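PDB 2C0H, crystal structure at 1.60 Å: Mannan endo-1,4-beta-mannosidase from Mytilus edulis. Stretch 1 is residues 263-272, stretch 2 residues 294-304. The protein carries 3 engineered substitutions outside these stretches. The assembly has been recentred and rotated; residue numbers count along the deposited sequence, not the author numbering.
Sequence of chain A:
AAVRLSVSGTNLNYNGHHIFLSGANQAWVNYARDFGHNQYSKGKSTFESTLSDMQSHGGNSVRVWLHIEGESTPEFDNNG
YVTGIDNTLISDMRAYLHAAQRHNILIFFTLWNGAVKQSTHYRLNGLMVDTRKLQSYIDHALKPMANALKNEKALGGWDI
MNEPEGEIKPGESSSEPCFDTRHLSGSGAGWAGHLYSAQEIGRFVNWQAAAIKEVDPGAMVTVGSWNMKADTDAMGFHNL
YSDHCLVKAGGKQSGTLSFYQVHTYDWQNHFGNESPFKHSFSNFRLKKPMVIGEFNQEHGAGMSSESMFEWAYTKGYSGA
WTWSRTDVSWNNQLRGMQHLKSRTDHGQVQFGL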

ATOM      1  N   HIS A 263      -5.495  -7.308   0.253  1.00 12.29           N
ATOM      2  CA  HIS A 263      -5.411  -7.994  -1.017  1.00 12.67           C
ATOM      3  C   HIS A 263      -6.314  -9.230  -1.010  1.00 12.88           C
ATOM      4  O   HIS A 263      -6.571  -9.829   0.044  1.00 13.16           O
ATOM      5  N   THR A 264      -6.829  -9.623  -2.172  1.00 13.13           N
ATOM      6  CA  THR A 264      -7.691 -10.808  -2.181  1.00 14.48           C
ATOM      7  C   THR A 264      -7.658 -11.528  -3.521  1.00 14.53           C
ATOM      8  O   THR A 264      -7.803 -10.911  -4.589  1.00 14.57           O
ATOM      9  N   TYR A 265      -7.390 -12.827  -3.437  1.00 15.10           N
ATOM     10  CA  TYR A 265      -7.326 -13.718  -4.592  1.00 16.07           C
ATOM     11  C   TYR A 265      -8.076 -15.003  -4.262  1.00 16.81           C
ATOM     12  O   TYR A 265      -8.068 -15.453  -3.115  1.00 16.98           O
ATOM     13  N   ASP A 266      -8.738 -15.586  -5.256  1.00 17.91           N
ATOM     14  CA  ASP A 266      -9.466 -16.833  -5.049  1.00 19.63           C
ATOM     15  C   ASP A 266      -8.511 -18.026  -4.924  1.00 20.88           C
ATOM     16  O   ASP A 266      -7.301 -17.885  -5.113  1.00 21.74           O
ATOM     17  N   TRP A 267      -9.062 -19.183  -4.584  1.00 23.02           N
ATOM     18  CA  TRP A 267      -8.295 -20.422  -4.536  1.00 23.88           C
ATOM     19  C   TRP A 267      -9.172 -21.516  -5.102  1.00 24.18           C
ATOM     20  O   TRP A 267     -10.287 -21.694  -4.643  1.00 23.64           O
ATOM     21  N   GLN A 268      -8.663 -22.226  -6.104  1.00 25.08           N
ATOM     22  CA  GLN A 268      -9.449 -23.228  -6.833  1.00 25.96           C
ATOM     23  C   GLN A 268     -10.835 -22.675  -7.212  1.00 25.70           C
ATOM     24  O   GLN A 268     -11.864 -23.327  -6.990  1.00 25.60           O
ATOM     25  N   ASN A 269     -10.833 -21.460  -7.768  1.00 25.21           N
ATOM     26  CA  ASN A 269     -12.031 -20.765  -8.275  1.00 24.74           C
ATOM     27  C   ASN A 269     -13.085 -20.391  -7.235  1.00 23.87           C
ATOM     28  O   ASN A 269     -14.226 -20.150  -7.586  1.00 23.78           O
ATOM     29  N   HIS A 270     -12.710 -20.313  -5.959  1.00 22.85           N
ATOM     30  CA  HIS A 270     -13.635 -19.826  -4.934  1.00 22.58           C
ATOM     31  C   HIS A 270     -12.919 -18.864  -4.001  1.00 21.40           C
ATOM     32  O   HIS A 270     -11.754 -19.063  -3.683  1.00 20.85           O
ATOM     33  N   PHE A 271     -13.616 -17.805  -3.597  1.00 21.20           N
ATOM     34  CA  PHE A 271     -13.122 -16.942  -2.521  1.00 20.48           C
ATOM     35  C   PHE A 271     -13.395 -17.597  -1.157  1.00 20.45           C
ATOM     36  O   PHE A 271     -14.450 -18.194  -0.941  1.00 20.02           O
ATOM     37  N   GLY A 272     -12.446 -17.470  -0.237  1.00 20.37           N
ATOM     38  CA  GLY A 272     -12.671 -17.873   1.145  1.00 20.28           C
ATOM     39  C   GLY A 272     -13.646 -16.934   1.825  1.00 20.31           C
ATOM     40  O   GLY A 272     -13.838 -15.807   1.372  1.00 19.81           O
ATOM     41  N   GLU A 294      -5.208  -5.077  -4.172  1.00 11.43           N
ATOM     42  CA  GLU A 294      -4.782  -6.008  -5.240  1.00 12.26           C
ATOM     43  C   GLU A 294      -5.905  -7.007  -5.482  1.00 11.96           C
ATOM     44  O   GLU A 294      -6.447  -7.565  -4.522  1.00 11.39           O
ATOM     45  N   PHE A 295      -6.242  -7.220  -6.754  1.00 11.24           N
ATOM     46  CA  PHE A 295      -7.182  -8.267  -7.168  1.00 11.60           C
ATOM     47  C   PHE A 295      -7.098  -8.319  -8.679  1.00 10.34           C
ATOM     48  O   PHE A 295      -6.592  -7.385  -9.308  1.00 10.31           O
ATOM     49  N   ASN A 296      -7.649  -9.381  -9.273  1.00 11.48           N
ATOM     50  CA  ASN A 296      -7.880  -9.384 -10.724  1.00 11.92           C
ATOM     51  C   ASN A 296      -8.903 -10.452 -11.108  1.00 12.18           C
ATOM     52  O   ASN A 296      -9.245 -11.333 -10.331  1.00 11.80           O
ATOM     53  N   GLN A 297      -9.422 -10.304 -12.316  1.00 13.75           N
ATOM     54  CA  GLN A 297     -10.451 -11.198 -12.844  1.00 14.58           C
ATOM     55  C   GLN A 297      -9.927 -12.627 -12.993  1.00 14.61           C
ATOM     56  O   GLN A 297     -10.665 -13.594 -12.811  1.00 14.20           O
ATOM     57  N   GLU A 298      -8.648 -12.761 -13.296  1.00 15.04           N
ATOM     58  CA  GLU A 298      -8.046 -14.080 -13.450  1.00 16.05           C
ATOM     59  C   GLU A 298      -8.116 -14.915 -12.161  1.00 16.38           C
ATOM     60  O   GLU A 298      -8.153 -16.150 -12.206  1.00 16.72           O
ATOM     61  N   HIS A 299      -8.158 -14.237 -11.016  1.00 15.64           N
ATOM     62  CA  HIS A 299      -8.302 -14.864  -9.705  1.00 16.08           C
ATOM     63  C   HIS A 299      -9.536 -14.329  -8.980  1.00 15.69           C
ATOM     64  O   HIS A 299      -9.525 -14.132  -7.759  1.00 15.40           O
ATOM     65  N   GLY A 300     -10.619 -14.143  -9.732  1.00 14.69           N
ATOM     66  CA  GLY A 300     -11.849 -13.537  -9.223  1.00 15.71           C
ATOM     67  C   GLY A 300     -13.072 -14.427  -9.091  1.00 15.62           C
ATOM     68  O   GLY A 300     -14.192 -13.921  -9.008  1.00 16.06           O
ATOM     69  N   ALA A 301     -12.867 -15.745  -9.062  1.00 16.48           N
ATOM     70  CA  ALA A 301     -13.953 -16.697  -8.789  1.00 17.00           C
ATOM     71  C   ALA A 301     -15.134 -16.520  -9.743  1.00 17.59           C
ATOM     72  O   ALA A 301     -16.283 -16.643  -9.336  1.00 19.61           O
ATOM     73  N   GLY A 302     -14.845 -16.229 -11.008  1.00 17.93           N
ATOM     74  CA  GLY A 302     -15.883 -16.048 -12.020  1.00 17.68           C
ATOM     75  C   GLY A 302     -16.470 -14.651 -12.149  1.00 17.97           C
ATOM     76  O   GLY A 302     -17.267 -14.391 -13.059  1.00 18.89           O
ATOM     77  N   MET A 303     -16.084 -13.727 -11.269  1.00 17.25           N
ATOM     78  CA  MET A 303     -16.546 -12.341 -11.367  1.00 16.96           C
ATOM     79  C   MET A 303     -15.835 -11.617 -12.535  1.00 16.06           C
ATOM     80  O   MET A 303     -14.630 -11.791 -12.710  1.00 16.57           O
ATOM     81  N   SER A 304     -16.558 -10.800 -13.318  1.00 15.08           N
ATOM     82  CA  SER A 304     -15.933  -9.910 -14.306  1.00 14.32           C
ATOM     83  C   SER A 304     -15.191  -8.765 -13.608  1.00 13.79           C
ATOM     84  O   SER A 304     -15.511  -8.465 -12.452  1.00 13.34           O
TER

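Two loops that run side by side without regular secondary structure can stay together by combining a few backbone hydrogen bonds with side-chain hydrogen bonds and packing. The contact between residues 294-304 and 263-272 of this mannosidase, which buries 659 Å² in all, illustrates the principle.

E294 opens the second stretch and gives up more surface to its neighbour than any other residue of the two. Its backbone O accepts a hydrogen bond from T264 N at 3.1 Å. With chi1 m and chi2 t, the extended side chain lies over the ring of H263, itself m, placing E294 CG 3.6 Å from the H263 ring centroid and almost on the ring normal. The carboxylate also stays over the ring, with E294 OE2 3.2 Å from H263 CE1, and Y265 OH donates to E294 OE1 at 2.7 Å; OE2 is satisfied elsewhere in the structure. Thus one side chain lays its CG and carboxylate carbon over H263 while its OE1 takes the hydrogen bond from Y265.

F295 (p) contributes mainly backbone, for the end of its side chain leads away; its CA lies 3.7 Å from T264 O. N296, also p, leaves the backbone sideways, but its end comes nearer to stretch 1. Its OD1 accepts a hydrogen bond from H299 ND1 at 2.9 Å and a weak one from H299 N at 3.0 Å; the first of these ties the imidazole to its own loop. Water 1 links the two backbones: it accepts from N296 N at 3.0 Å and lies 2.8 Å from T264 O and 3.0 Å from H299 O. Q297 and E298 make no contact across the interface.

H299 (m) points toward stretch 1. The edge of the Y265 ring, whose chi1 is m, meets the face of the imidazole in an offset edge-to-face pair, with centroids 5.9 Å apart and planes at 87°. On the backbone, D266 N donates to H299 O at 3.0 Å.

The next segment, a type I' turn from G300 to M303, is gripped by D266. In its p rotamer this aspartate points toward stretch 2, and its OD2 accepts from A301 N at 2.9 Å. The methyl of A301 packs beside F271 (m), with A301 CB 3.7 Å from F271 CD2, and also lies 3.6 Å from N269 O, in the other type I' turn. G302 has backbone angles that by themselves call for glycine. M303, with chi1 m, chi2 t and chi3 p, brings SD to 4.1 Å from F271 CE2, an oblique sulfur-aromatic approach. S304, beyond reach of stretch 1, caps the helix that follows.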

ATOM      1  CB  HIS A 263      -3.959  -8.375  -1.269  1.00 12.30           C
ATOM      2  CG  HIS A 263      -3.012  -7.210  -1.193  1.00 12.03           C
ATOM      3  ND1 HIS A 263      -1.645  -7.369  -1.118  1.00 14.09           N
ATOM      4  CD2 HIS A 263      -3.237  -5.875  -1.172  1.00 13.04           C
ATOM      5  CE1 HIS A 263      -1.073  -6.180  -1.059  1.00 13.55           C
ATOM      6  NE2 HIS A 263      -2.015  -5.256  -1.090  1.00 12.85           N
ATOM      7  CB  THR A 264      -9.135 -10.429  -1.740  1.00 14.75           C
ATOM      8  OG1 THR A 264      -9.957 -11.601  -1.584  1.00 15.89           O
ATOM      9  CG2 THR A 264      -9.738  -9.477  -2.710  1.00 16.52           C
ATOM     10  CB  TYR A 265      -5.871 -14.040  -4.911  1.00 16.29           C
ATOM     11  CG  TYR A 265      -5.013 -12.840  -5.261  1.00 16.03           C
ATOM     12  CD1 TYR A 265      -5.008 -12.309  -6.545  1.00 16.81           C
ATOM     13  CD2 TYR A 265      -4.182 -12.252  -4.320  1.00 16.38           C
ATOM     14  CE1 TYR A 265      -4.223 -11.226  -6.891  1.00 17.25           C
ATOM     15  CE2 TYR A 265      -3.379 -11.173  -4.659  1.00 16.21           C
ATOM     16  CZ  TYR A 265      -3.403 -10.654  -5.947  1.00 16.70           C
ATOM     17  OH  TYR A 265      -2.618  -9.592  -6.355  1.00 18.45           O
ATOM     18  CB  ASP A 266     -10.500 -17.058  -6.159  1.00 19.48           C
ATOM     19  CG  ASP A 266      -9.877 -17.392  -7.509  1.00 20.94           C
ATOM     20  OD1 ASP A 266      -8.646 -17.517  -7.621  1.00 22.36           O
ATOM     21  OD2 ASP A 266     -10.637 -17.516  -8.488  1.00 21.18           O
ATOM     22  CB  TRP A 267      -7.886 -20.761  -3.110  1.00 25.65           C
ATOM     23  CG  TRP A 267      -7.123 -22.045  -3.037  1.00 26.68           C
ATOM     24  CD1 TRP A 267      -7.516 -23.206  -2.435  1.00 28.78           C
ATOM     25  CD2 TRP A 267      -5.851 -22.310  -3.634  1.00 28.84           C
ATOM     26  NE1 TRP A 267      -6.556 -24.174  -2.606  1.00 29.42           N
ATOM     27  CE2 TRP A 267      -5.523 -23.651  -3.339  1.00 29.44           C
ATOM     28  CE3 TRP A 267      -4.957 -21.547  -4.393  1.00 29.45           C
ATOM     29  CZ2 TRP A 267      -4.331 -24.239  -3.766  1.00 29.51           C
ATOM     30  CZ3 TRP A 267      -3.772 -22.132  -4.815  1.00 28.96           C
ATOM     31  CH2 TRP A 267      -3.472 -23.467  -4.502  1.00 28.81           C
ATOM     32  CB  GLN A 268      -9.559 -24.524  -6.015  1.00 26.76           C
ATOM     33  CG  GLN A 268      -8.208 -25.078  -5.529  1.00 28.40           C
ATOM     34  CD  GLN A 268      -8.338 -26.330  -4.668  1.00 28.73           C
ATOM     35  OE1 GLN A 268      -9.446 -26.772  -4.353  1.00 34.52           O
ATOM     36  NE2 GLN A 268      -7.204 -26.905  -4.284  1.00 31.15           N
ATOM     37  CB  ASN A 269     -12.686 -21.553  -9.430  1.00 25.62           C
ATOM     38  CG  ASN A 269     -13.497 -20.659 -10.376  1.00 26.68           C
ATOM     39  OD1 ASN A 269     -12.982 -19.680 -10.920  1.00 32.12           O
ATOM     40  ND2 ASN A 269     -14.767 -21.008 -10.589  1.00 30.66           N
ATOM     41  CB  HIS A 270     -14.219 -20.982  -4.118  1.00 23.57           C
ATOM     42  CG  HIS A 270     -15.104 -21.895  -4.911  1.00 25.58           C
ATOM     43  ND1 HIS A 270     -16.434 -21.622  -5.148  1.00 29.54           N
ATOM     44  CD2 HIS A 270     -14.850 -23.080  -5.514  1.00 28.70           C
ATOM     45  CE1 HIS A 270     -16.961 -22.600  -5.865  1.00 29.84           C
ATOM     46  NE2 HIS A 270     -16.021 -23.496  -6.100  1.00 29.92           N
ATOM     47  CB  PHE A 271     -13.789 -15.558  -2.560  1.00 19.86           C
ATOM     48  CG  PHE A 271     -13.196 -14.602  -3.587  1.00 18.84           C
ATOM     49  CD1 PHE A 271     -11.890 -14.144  -3.471  1.00 17.90           C
ATOM     50  CD2 PHE A 271     -13.956 -14.125  -4.647  1.00 19.43           C
ATOM     51  CE1 PHE A 271     -11.349 -13.250  -4.391  1.00 18.33           C
ATOM     52  CE2 PHE A 271     -13.412 -13.237  -5.567  1.00 19.26           C
ATOM     53  CZ  PHE A 271     -12.104 -12.804  -5.442  1.00 19.49           C
ATOM     54  CB  GLU A 294      -3.542  -6.820  -4.846  1.00 12.36           C
ATOM     55  CG  GLU A 294      -2.248  -6.039  -4.673  1.00 13.55           C
ATOM     56  CD  GLU A 294      -1.034  -6.925  -4.428  1.00 15.88           C
ATOM     57  OE1 GLU A 294      -1.147  -8.172  -4.554  1.00 18.45           O
ATOM     58  OE2 GLU A 294       0.051  -6.373  -4.095  1.00 16.57           O
ATOM     59  CB  PHE A 295      -8.621  -7.941  -6.746  1.00 12.27           C
ATOM     60  CG  PHE A 295      -9.192  -6.719  -7.398  1.00 12.19           C
ATOM     61  CD1 PHE A 295     -10.011  -6.800  -8.537  1.00 11.66           C
ATOM     62  CD2 PHE A 295      -8.919  -5.453  -6.883  1.00 14.51           C
ATOM     63  CE1 PHE A 295     -10.523  -5.677  -9.118  1.00 13.12           C
ATOM     64  CE2 PHE A 295      -9.428  -4.317  -7.476  1.00 15.03           C
ATOM     65  CZ  PHE A 295     -10.239  -4.413  -8.593  1.00 14.38           C
ATOM     66  CB  ASN A 296      -6.576  -9.537 -11.539  1.00 12.44           C
ATOM     67  CG  ASN A 296      -5.751 -10.743 -11.147  1.00 13.06           C
ATOM     68  OD1 ASN A 296      -6.242 -11.874 -11.060  1.00 14.96           O
ATOM     69  ND2 ASN A 296      -4.458 -10.515 -10.910  1.00 13.23           N
ATOM     70  CB  GLN A 297     -10.896 -10.639 -14.179  1.00 15.23           C
ATOM     71  CG  GLN A 297     -11.992 -11.360 -14.870  1.00 16.02           C
ATOM     72  CD  GLN A 297     -12.263 -10.749 -16.219  1.00 17.11           C
ATOM     73  OE1 GLN A 297     -12.448  -9.526 -16.361  1.00 19.02           O
ATOM     74  NE2 GLN A 297     -12.251 -11.590 -17.238  1.00 20.08           N
ATOM     75  CB  GLU A 298      -6.609 -13.931 -13.966  1.00 17.28           C
ATOM     76  CG  GLU A 298      -6.496 -13.450 -15.437  1.00 19.56           C
ATOM     77  CD  GLU A 298      -6.748 -11.948 -15.684  1.00 21.76           C
ATOM     78  OE1 GLU A 298      -6.974 -11.170 -14.732  1.00 24.45           O
ATOM     79  OE2 GLU A 298      -6.706 -11.513 -16.863  1.00 23.81           O
ATOM     80  CB  HIS A 299      -7.022 -14.619  -8.893  1.00 17.26           C
ATOM     81  CG  HIS A 299      -5.800 -15.177  -9.550  1.00 19.42           C
ATOM     82  ND1 HIS A 299      -5.013 -14.436 -10.403  1.00 21.83           N
ATOM     83  CD2 HIS A 299      -5.251 -16.412  -9.508  1.00 22.94           C
ATOM     84  CE1 HIS A 299      -4.026 -15.190 -10.856  1.00 23.14           C
ATOM     85  NE2 HIS A 299      -4.149 -16.395 -10.329  1.00 24.19           N
ATOM     86  CB  ALA A 301     -14.414 -16.569  -7.343  1.00 17.12           C
ATOM     87  CB  MET A 303     -16.234 -11.575 -10.065  1.00 17.51           C
ATOM     88  CG  MET A 303     -16.884 -12.088  -8.798  1.00 17.67           C
ATOM     89  SD  MET A 303     -16.358 -11.082  -7.360  1.00 19.44           S
ATOM     90  CE  MET A 303     -17.387  -9.649  -7.543  1.00 21.35           C
ATOM     91  CB  SER A 304     -16.969  -9.296 -15.270  1.00 13.75           C
ATOM     92  OG  SER A 304     -17.831  -8.379 -14.598  1.00 14.92           O
TER
HETATM   93  O   HOH W   1      -8.631 -11.279  -7.222  1.00 13.56           O